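Local coordinates for putative calcium-regulated periplasmic protein (Bacteroides thetaiotaomicron, PDB 3DB7), which binds calcium ions and is probably a calcium-regulated periplasmic protein of the PepSY-like family, its precise role unknown, at residues F20-S28 with V65-I76. Residues are numbered along the deposited sequence; the frame is centred on the assembly and turned at random. Where two conformers were deposited one is given.
Sequences FIKQHFSDS and VDCKHTSVPVAI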
loop_
_atom_site.group_PDB
_atom_site.type_symbol
_atom_site.label_atom_id
_atom_site.label_comp_id
_atom_site.label_asym_id
_atom_site.label_seq_id
_atom_site.Cartn_x
_atom_site.Cartn_y
_atom_site.Cartn_z
ATOM N N PHE A 20 13.189 17.359 -8.243
ATOM C CA PHE A 20 12.005 17.168 -7.427
ATOM C C PHE A 20 12.272 17.554 -5.978
ATOM O O PHE A 20 11.465 18.189 -5.315
ATOM C CB PHE A 20 11.543 15.721 -7.545
ATOM C CG PHE A 20 10.230 15.422 -6.851
ATOM C CD1 PHE A 20 9.059 15.568 -7.526
ATOM C CD2 PHE A 20 10.198 14.924 -5.575
ATOM C CE1 PHE A 20 7.850 15.247 -6.909
ATOM C CE2 PHE A 20 8.952 14.584 -4.977
ATOM C CZ PHE A 20 7.814 14.767 -5.679
ATOM N N ILE A 21 13.422 17.136 -5.464
ATOM C CA ILE A 21 13.838 17.436 -4.080
ATOM C C ILE A 21 13.949 18.945 -3.869
ATOM O O ILE A 21 13.472 19.492 -2.911
ATOM C CB ILE A 21 15.205 16.693 -3.769
ATOM C CG1 ILE A 21 14.978 15.163 -3.750
ATOM C CG2 ILE A 21 15.842 17.188 -2.441
ATOM C CD1 ILE A 21 16.258 14.443 -3.833
ATOM N N LYS A 22 14.588 19.599 -4.821
ATOM C CA LYS A 22 14.756 21.041 -4.739
ATOM C C LYS A 22 13.413 21.742 -4.836
ATOM O O LYS A 22 13.164 22.711 -4.109
ATOM C CB LYS A 22 15.758 21.521 -5.784
ATOM C CG LYS A 22 17.153 21.126 -5.331
ATOM C CD LYS A 22 18.236 21.267 -6.350
ATOM C CE LYS A 22 19.595 21.103 -5.660
ATOM N NZ LYS A 22 19.877 22.188 -4.663
ATOM N N GLN A 23 12.546 21.227 -5.691
ATOM C CA GLN A 23 11.234 21.848 -5.913
ATOM C C GLN A 23 10.380 21.779 -4.670
ATOM O O GLN A 23 9.757 22.779 -4.245
ATOM C CB GLN A 23 10.499 21.201 -7.065
ATOM C CG GLN A 23 9.136 21.852 -7.367
ATOM C CD GLN A 23 9.273 23.318 -7.689
ATOM O OE1 GLN A 23 10.210 23.721 -8.385
ATOM N NE2 GLN A 23 8.361 24.139 -7.147
ATOM N N HIS A 24 10.314 20.595 -4.073
ATOM C CA HIS A 24 9.276 20.346 -3.044
ATOM C C HIS A 24 9.791 20.180 -1.648
ATOM O O HIS A 24 8.995 20.245 -0.701
ATOM C CB HIS A 24 8.469 19.103 -3.364
ATOM C CG HIS A 24 7.780 19.171 -4.678
ATOM N ND1 HIS A 24 6.716 20.011 -4.919
ATOM C CD2 HIS A 24 8.032 18.517 -5.839
ATOM C CE1 HIS A 24 6.365 19.900 -6.194
ATOM N NE2 HIS A 24 7.116 18.957 -6.763
ATOM N N PHE A 25 11.098 20.011 -1.504
ATOM C CA PHE A 25 11.690 19.750 -0.186
ATOM C C PHE A 25 12.853 20.692 0.126
ATOM O O PHE A 25 13.831 20.330 0.801
ATOM C CB PHE A 25 12.099 18.280 -0.121
ATOM C CG PHE A 25 10.914 17.370 -0.094
ATOM C CD1 PHE A 25 10.316 17.066 1.118
ATOM C CD2 PHE A 25 10.388 16.841 -1.249
ATOM C CE1 PHE A 25 9.209 16.240 1.167
ATOM C CE2 PHE A 25 9.272 16.045 -1.188
ATOM C CZ PHE A 25 8.690 15.745 0.008
ATOM N N SER A 26 12.709 21.930 -0.352
ATOM C CA SER A 26 13.789 22.917 -0.262
ATOM C C SER A 26 14.135 23.201 1.203
ATOM O O SER A 26 15.294 23.520 1.498
ATOM C CB SER A 26 13.427 24.248 -0.989
ATOM O OG SER A 26 12.189 24.776 -0.541
ATOM N N ASP A 27 13.171 22.984 2.094
ATOM C CA ASP A 27 13.287 23.384 3.507
ATOM C C ASP A 27 13.698 22.216 4.357
ATOM O O ASP A 27 13.797 22.331 5.584
ATOM C CB ASP A 27 11.957 23.914 4.055
ATOM N N SER A 28 13.910 21.077 3.709
ATOM C CA SER A 28 14.272 19.850 4.443
ATOM C C SER A 28 15.751 19.607 4.207
ATOM O O SER A 28 16.343 20.186 3.307
ATOM C CB SER A 28 13.426 18.666 3.967
ATOM O OG SER A 28 12.042 18.806 4.270
ATOM N N VAL A 65 6.050 9.199 -1.910
ATOM C CA VAL A 65 6.380 10.335 -1.072
ATOM C C VAL A 65 5.761 10.070 0.287
ATOM O O VAL A 65 4.530 10.103 0.430
ATOM C CB VAL A 65 5.838 11.656 -1.666
ATOM C CG1 VAL A 65 6.142 12.814 -0.708
ATOM C CG2 VAL A 65 6.426 11.895 -3.052
ATOM N N ASP A 66 6.599 9.741 1.277
ATOM C CA ASP A 66 6.132 9.391 2.625
ATOM C C ASP A 66 6.510 10.500 3.570
ATOM O O ASP A 66 7.682 10.628 4.002
ATOM C CB ASP A 66 6.745 8.065 3.091
ATOM C CG ASP A 66 6.234 7.631 4.432
ATOM O OD1 ASP A 66 5.570 8.469 5.081
ATOM O OD2 ASP A 66 6.488 6.459 4.830
ATOM N N CYS A 67 5.535 11.345 3.842
ATOM C CA CYS A 67 5.722 12.466 4.727
ATOM C C CYS A 67 4.928 12.278 5.996
ATOM O O CYS A 67 4.349 13.208 6.527
ATOM C CB CYS A 67 5.332 13.759 4.014
ATOM S SG CYS A 67 6.481 14.260 2.720
ATOM N N LYS A 68 5.033 11.093 6.563
ATOM C CA LYS A 68 4.248 10.804 7.773
ATOM C C LYS A 68 4.646 11.669 8.956
ATOM O O LYS A 68 3.870 11.762 9.925
ATOM C CB LYS A 68 4.296 9.338 8.148
ATOM C CG LYS A 68 5.639 8.916 8.573
ATOM C CD LYS A 68 5.594 7.376 8.819
ATOM C CE LYS A 68 6.967 6.781 8.830
ATOM N NZ LYS A 68 7.478 6.561 7.449
ATOM N N HIS A 69 5.798 12.342 8.893
ATOM C CA HIS A 69 6.240 13.191 10.010
ATOM C C HIS A 69 5.784 14.636 9.876
ATOM O O HIS A 69 5.842 15.435 10.837
ATOM C CB HIS A 69 7.767 13.082 10.230
ATOM C CG HIS A 69 8.222 11.697 10.592
ATOM N ND1 HIS A 69 8.660 10.777 9.661
ATOM C CD2 HIS A 69 8.281 11.081 11.792
ATOM C CE1 HIS A 69 8.971 9.646 10.278
ATOM N NE2 HIS A 69 8.761 9.811 11.567
ATOM N N THR A 70 5.314 14.976 8.692
ATOM C CA THR A 70 4.700 16.274 8.430
ATOM C C THR A 70 3.440 16.043 7.587
ATOM O O THR A 70 2.438 15.524 8.103
ATOM C CB THR A 70 5.684 17.243 7.808
ATOM O OG1 THR A 70 6.196 16.722 6.589
ATOM C CG2 THR A 70 6.849 17.511 8.797
ATOM N N SER A 71 3.483 16.426 6.323
ATOM C CA SER A 71 2.475 15.981 5.357
ATOM C C SER A 71 3.012 16.187 3.968
ATOM O O SER A 71 4.001 16.872 3.772
ATOM C CB SER A 71 1.160 16.715 5.555
ATOM O OG SER A 71 1.350 18.118 5.433
ATOM N N VAL A 72 2.359 15.573 2.999
ATOM C CA VAL A 72 2.834 15.635 1.630
ATOM C C VAL A 72 2.608 17.042 1.040
ATOM O O VAL A 72 1.480 17.548 1.072
ATOM C CB VAL A 72 2.108 14.615 0.752
ATOM C CG1 VAL A 72 2.445 14.804 -0.698
ATOM C CG2 VAL A 72 2.443 13.182 1.228
ATOM N N PRO A 73 3.643 17.646 0.444
ATOM C CA PRO A 73 3.420 18.931 -0.222
ATOM C C PRO A 73 2.282 18.857 -1.227
ATOM O O PRO A 73 2.249 17.985 -2.056
ATOM C CB PRO A 73 4.761 19.224 -0.872
ATOM C CG PRO A 73 5.788 18.480 0.052
ATOM C CD PRO A 73 5.058 17.221 0.474
ATOM N N VAL A 74 1.343 19.796 -1.143
ATOM C CA VAL A 74 0.101 19.700 -1.911
ATOM C C VAL A 74 0.367 19.734 -3.398
ATOM O O VAL A 74 -0.351 19.106 -4.177
ATOM C CB VAL A 74 -0.921 20.833 -1.523
ATOM C CG1 VAL A 74 -2.184 20.809 -2.430
ATOM C CG2 VAL A 74 -1.338 20.666 -0.070
ATOM N N ALA A 75 1.403 20.464 -3.809
ATOM C CA ALA A 75 1.676 20.572 -5.248
ATOM C C ALA A 75 1.865 19.199 -5.911
ATOM O O ALA A 75 1.633 19.062 -7.088
ATOM C CB ALA A 75 2.921 21.426 -5.479
ATOM N N ILE A 76 2.343 18.212 -5.146
ATOM C CA ILE A 76 2.584 16.842 -5.654
ATOM C C ILE A 76 1.279 16.068 -5.895
ATOM O O ILE A 76 1.240 15.114 -6.671
ATOM C CB ILE A 76 3.416 16.055 -4.592
ATOM C CG1 ILE A 76 4.793 16.701 -4.442
ATOM C CG2 ILE A 76 3.613 14.563 -4.955
ATOM C CD1 ILE A 76 5.585 16.202 -3.212
#
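His24, in the last turn of helix 15-24, lies flat against Ile76. His24 CB approaches Ile76 CD1 at 4.1 Å, with CG of Pro73 a little farther off. Beyond it the imidazole spreads over Ile76 CG1, which stands 3.8 Å from the ring centroid and 4° off the normal, a CH-pi contact; CG, ND1, CD2, CE1 and NE2 are all about equally far from that one methylene. With CG1 anti to the carbonyl carbon (chi1 -64°), Ile76 holds it over the ring. His24 CD2 also lies over one face of the Phe20 ring, offset toward its rim. At the outer end His24 CE1 meets Ala75 CB, near the ring plane, at 3.8 Å. Gln23 CG covers the other imidazole face. Ile76 CD1 reaches Phe20 CZ at 3.6 Å, the two side chains crossing at about a right angle. Phe25 CE1 lies 3.7 Å from Cys67 SG, which sits in the ring plane as a sulfur-aromatic contact, while CZ touches Val65 CG1 and Pro73 CD. This apolar packing sets the end of helix 15-24 beside the 3-10 segment 74-76 and against the end of strand 62-66, where Phe25 stacks on Phe48 of strand 41-48 and Val65 pairs through its backbone with Ile97 of strand 94-99.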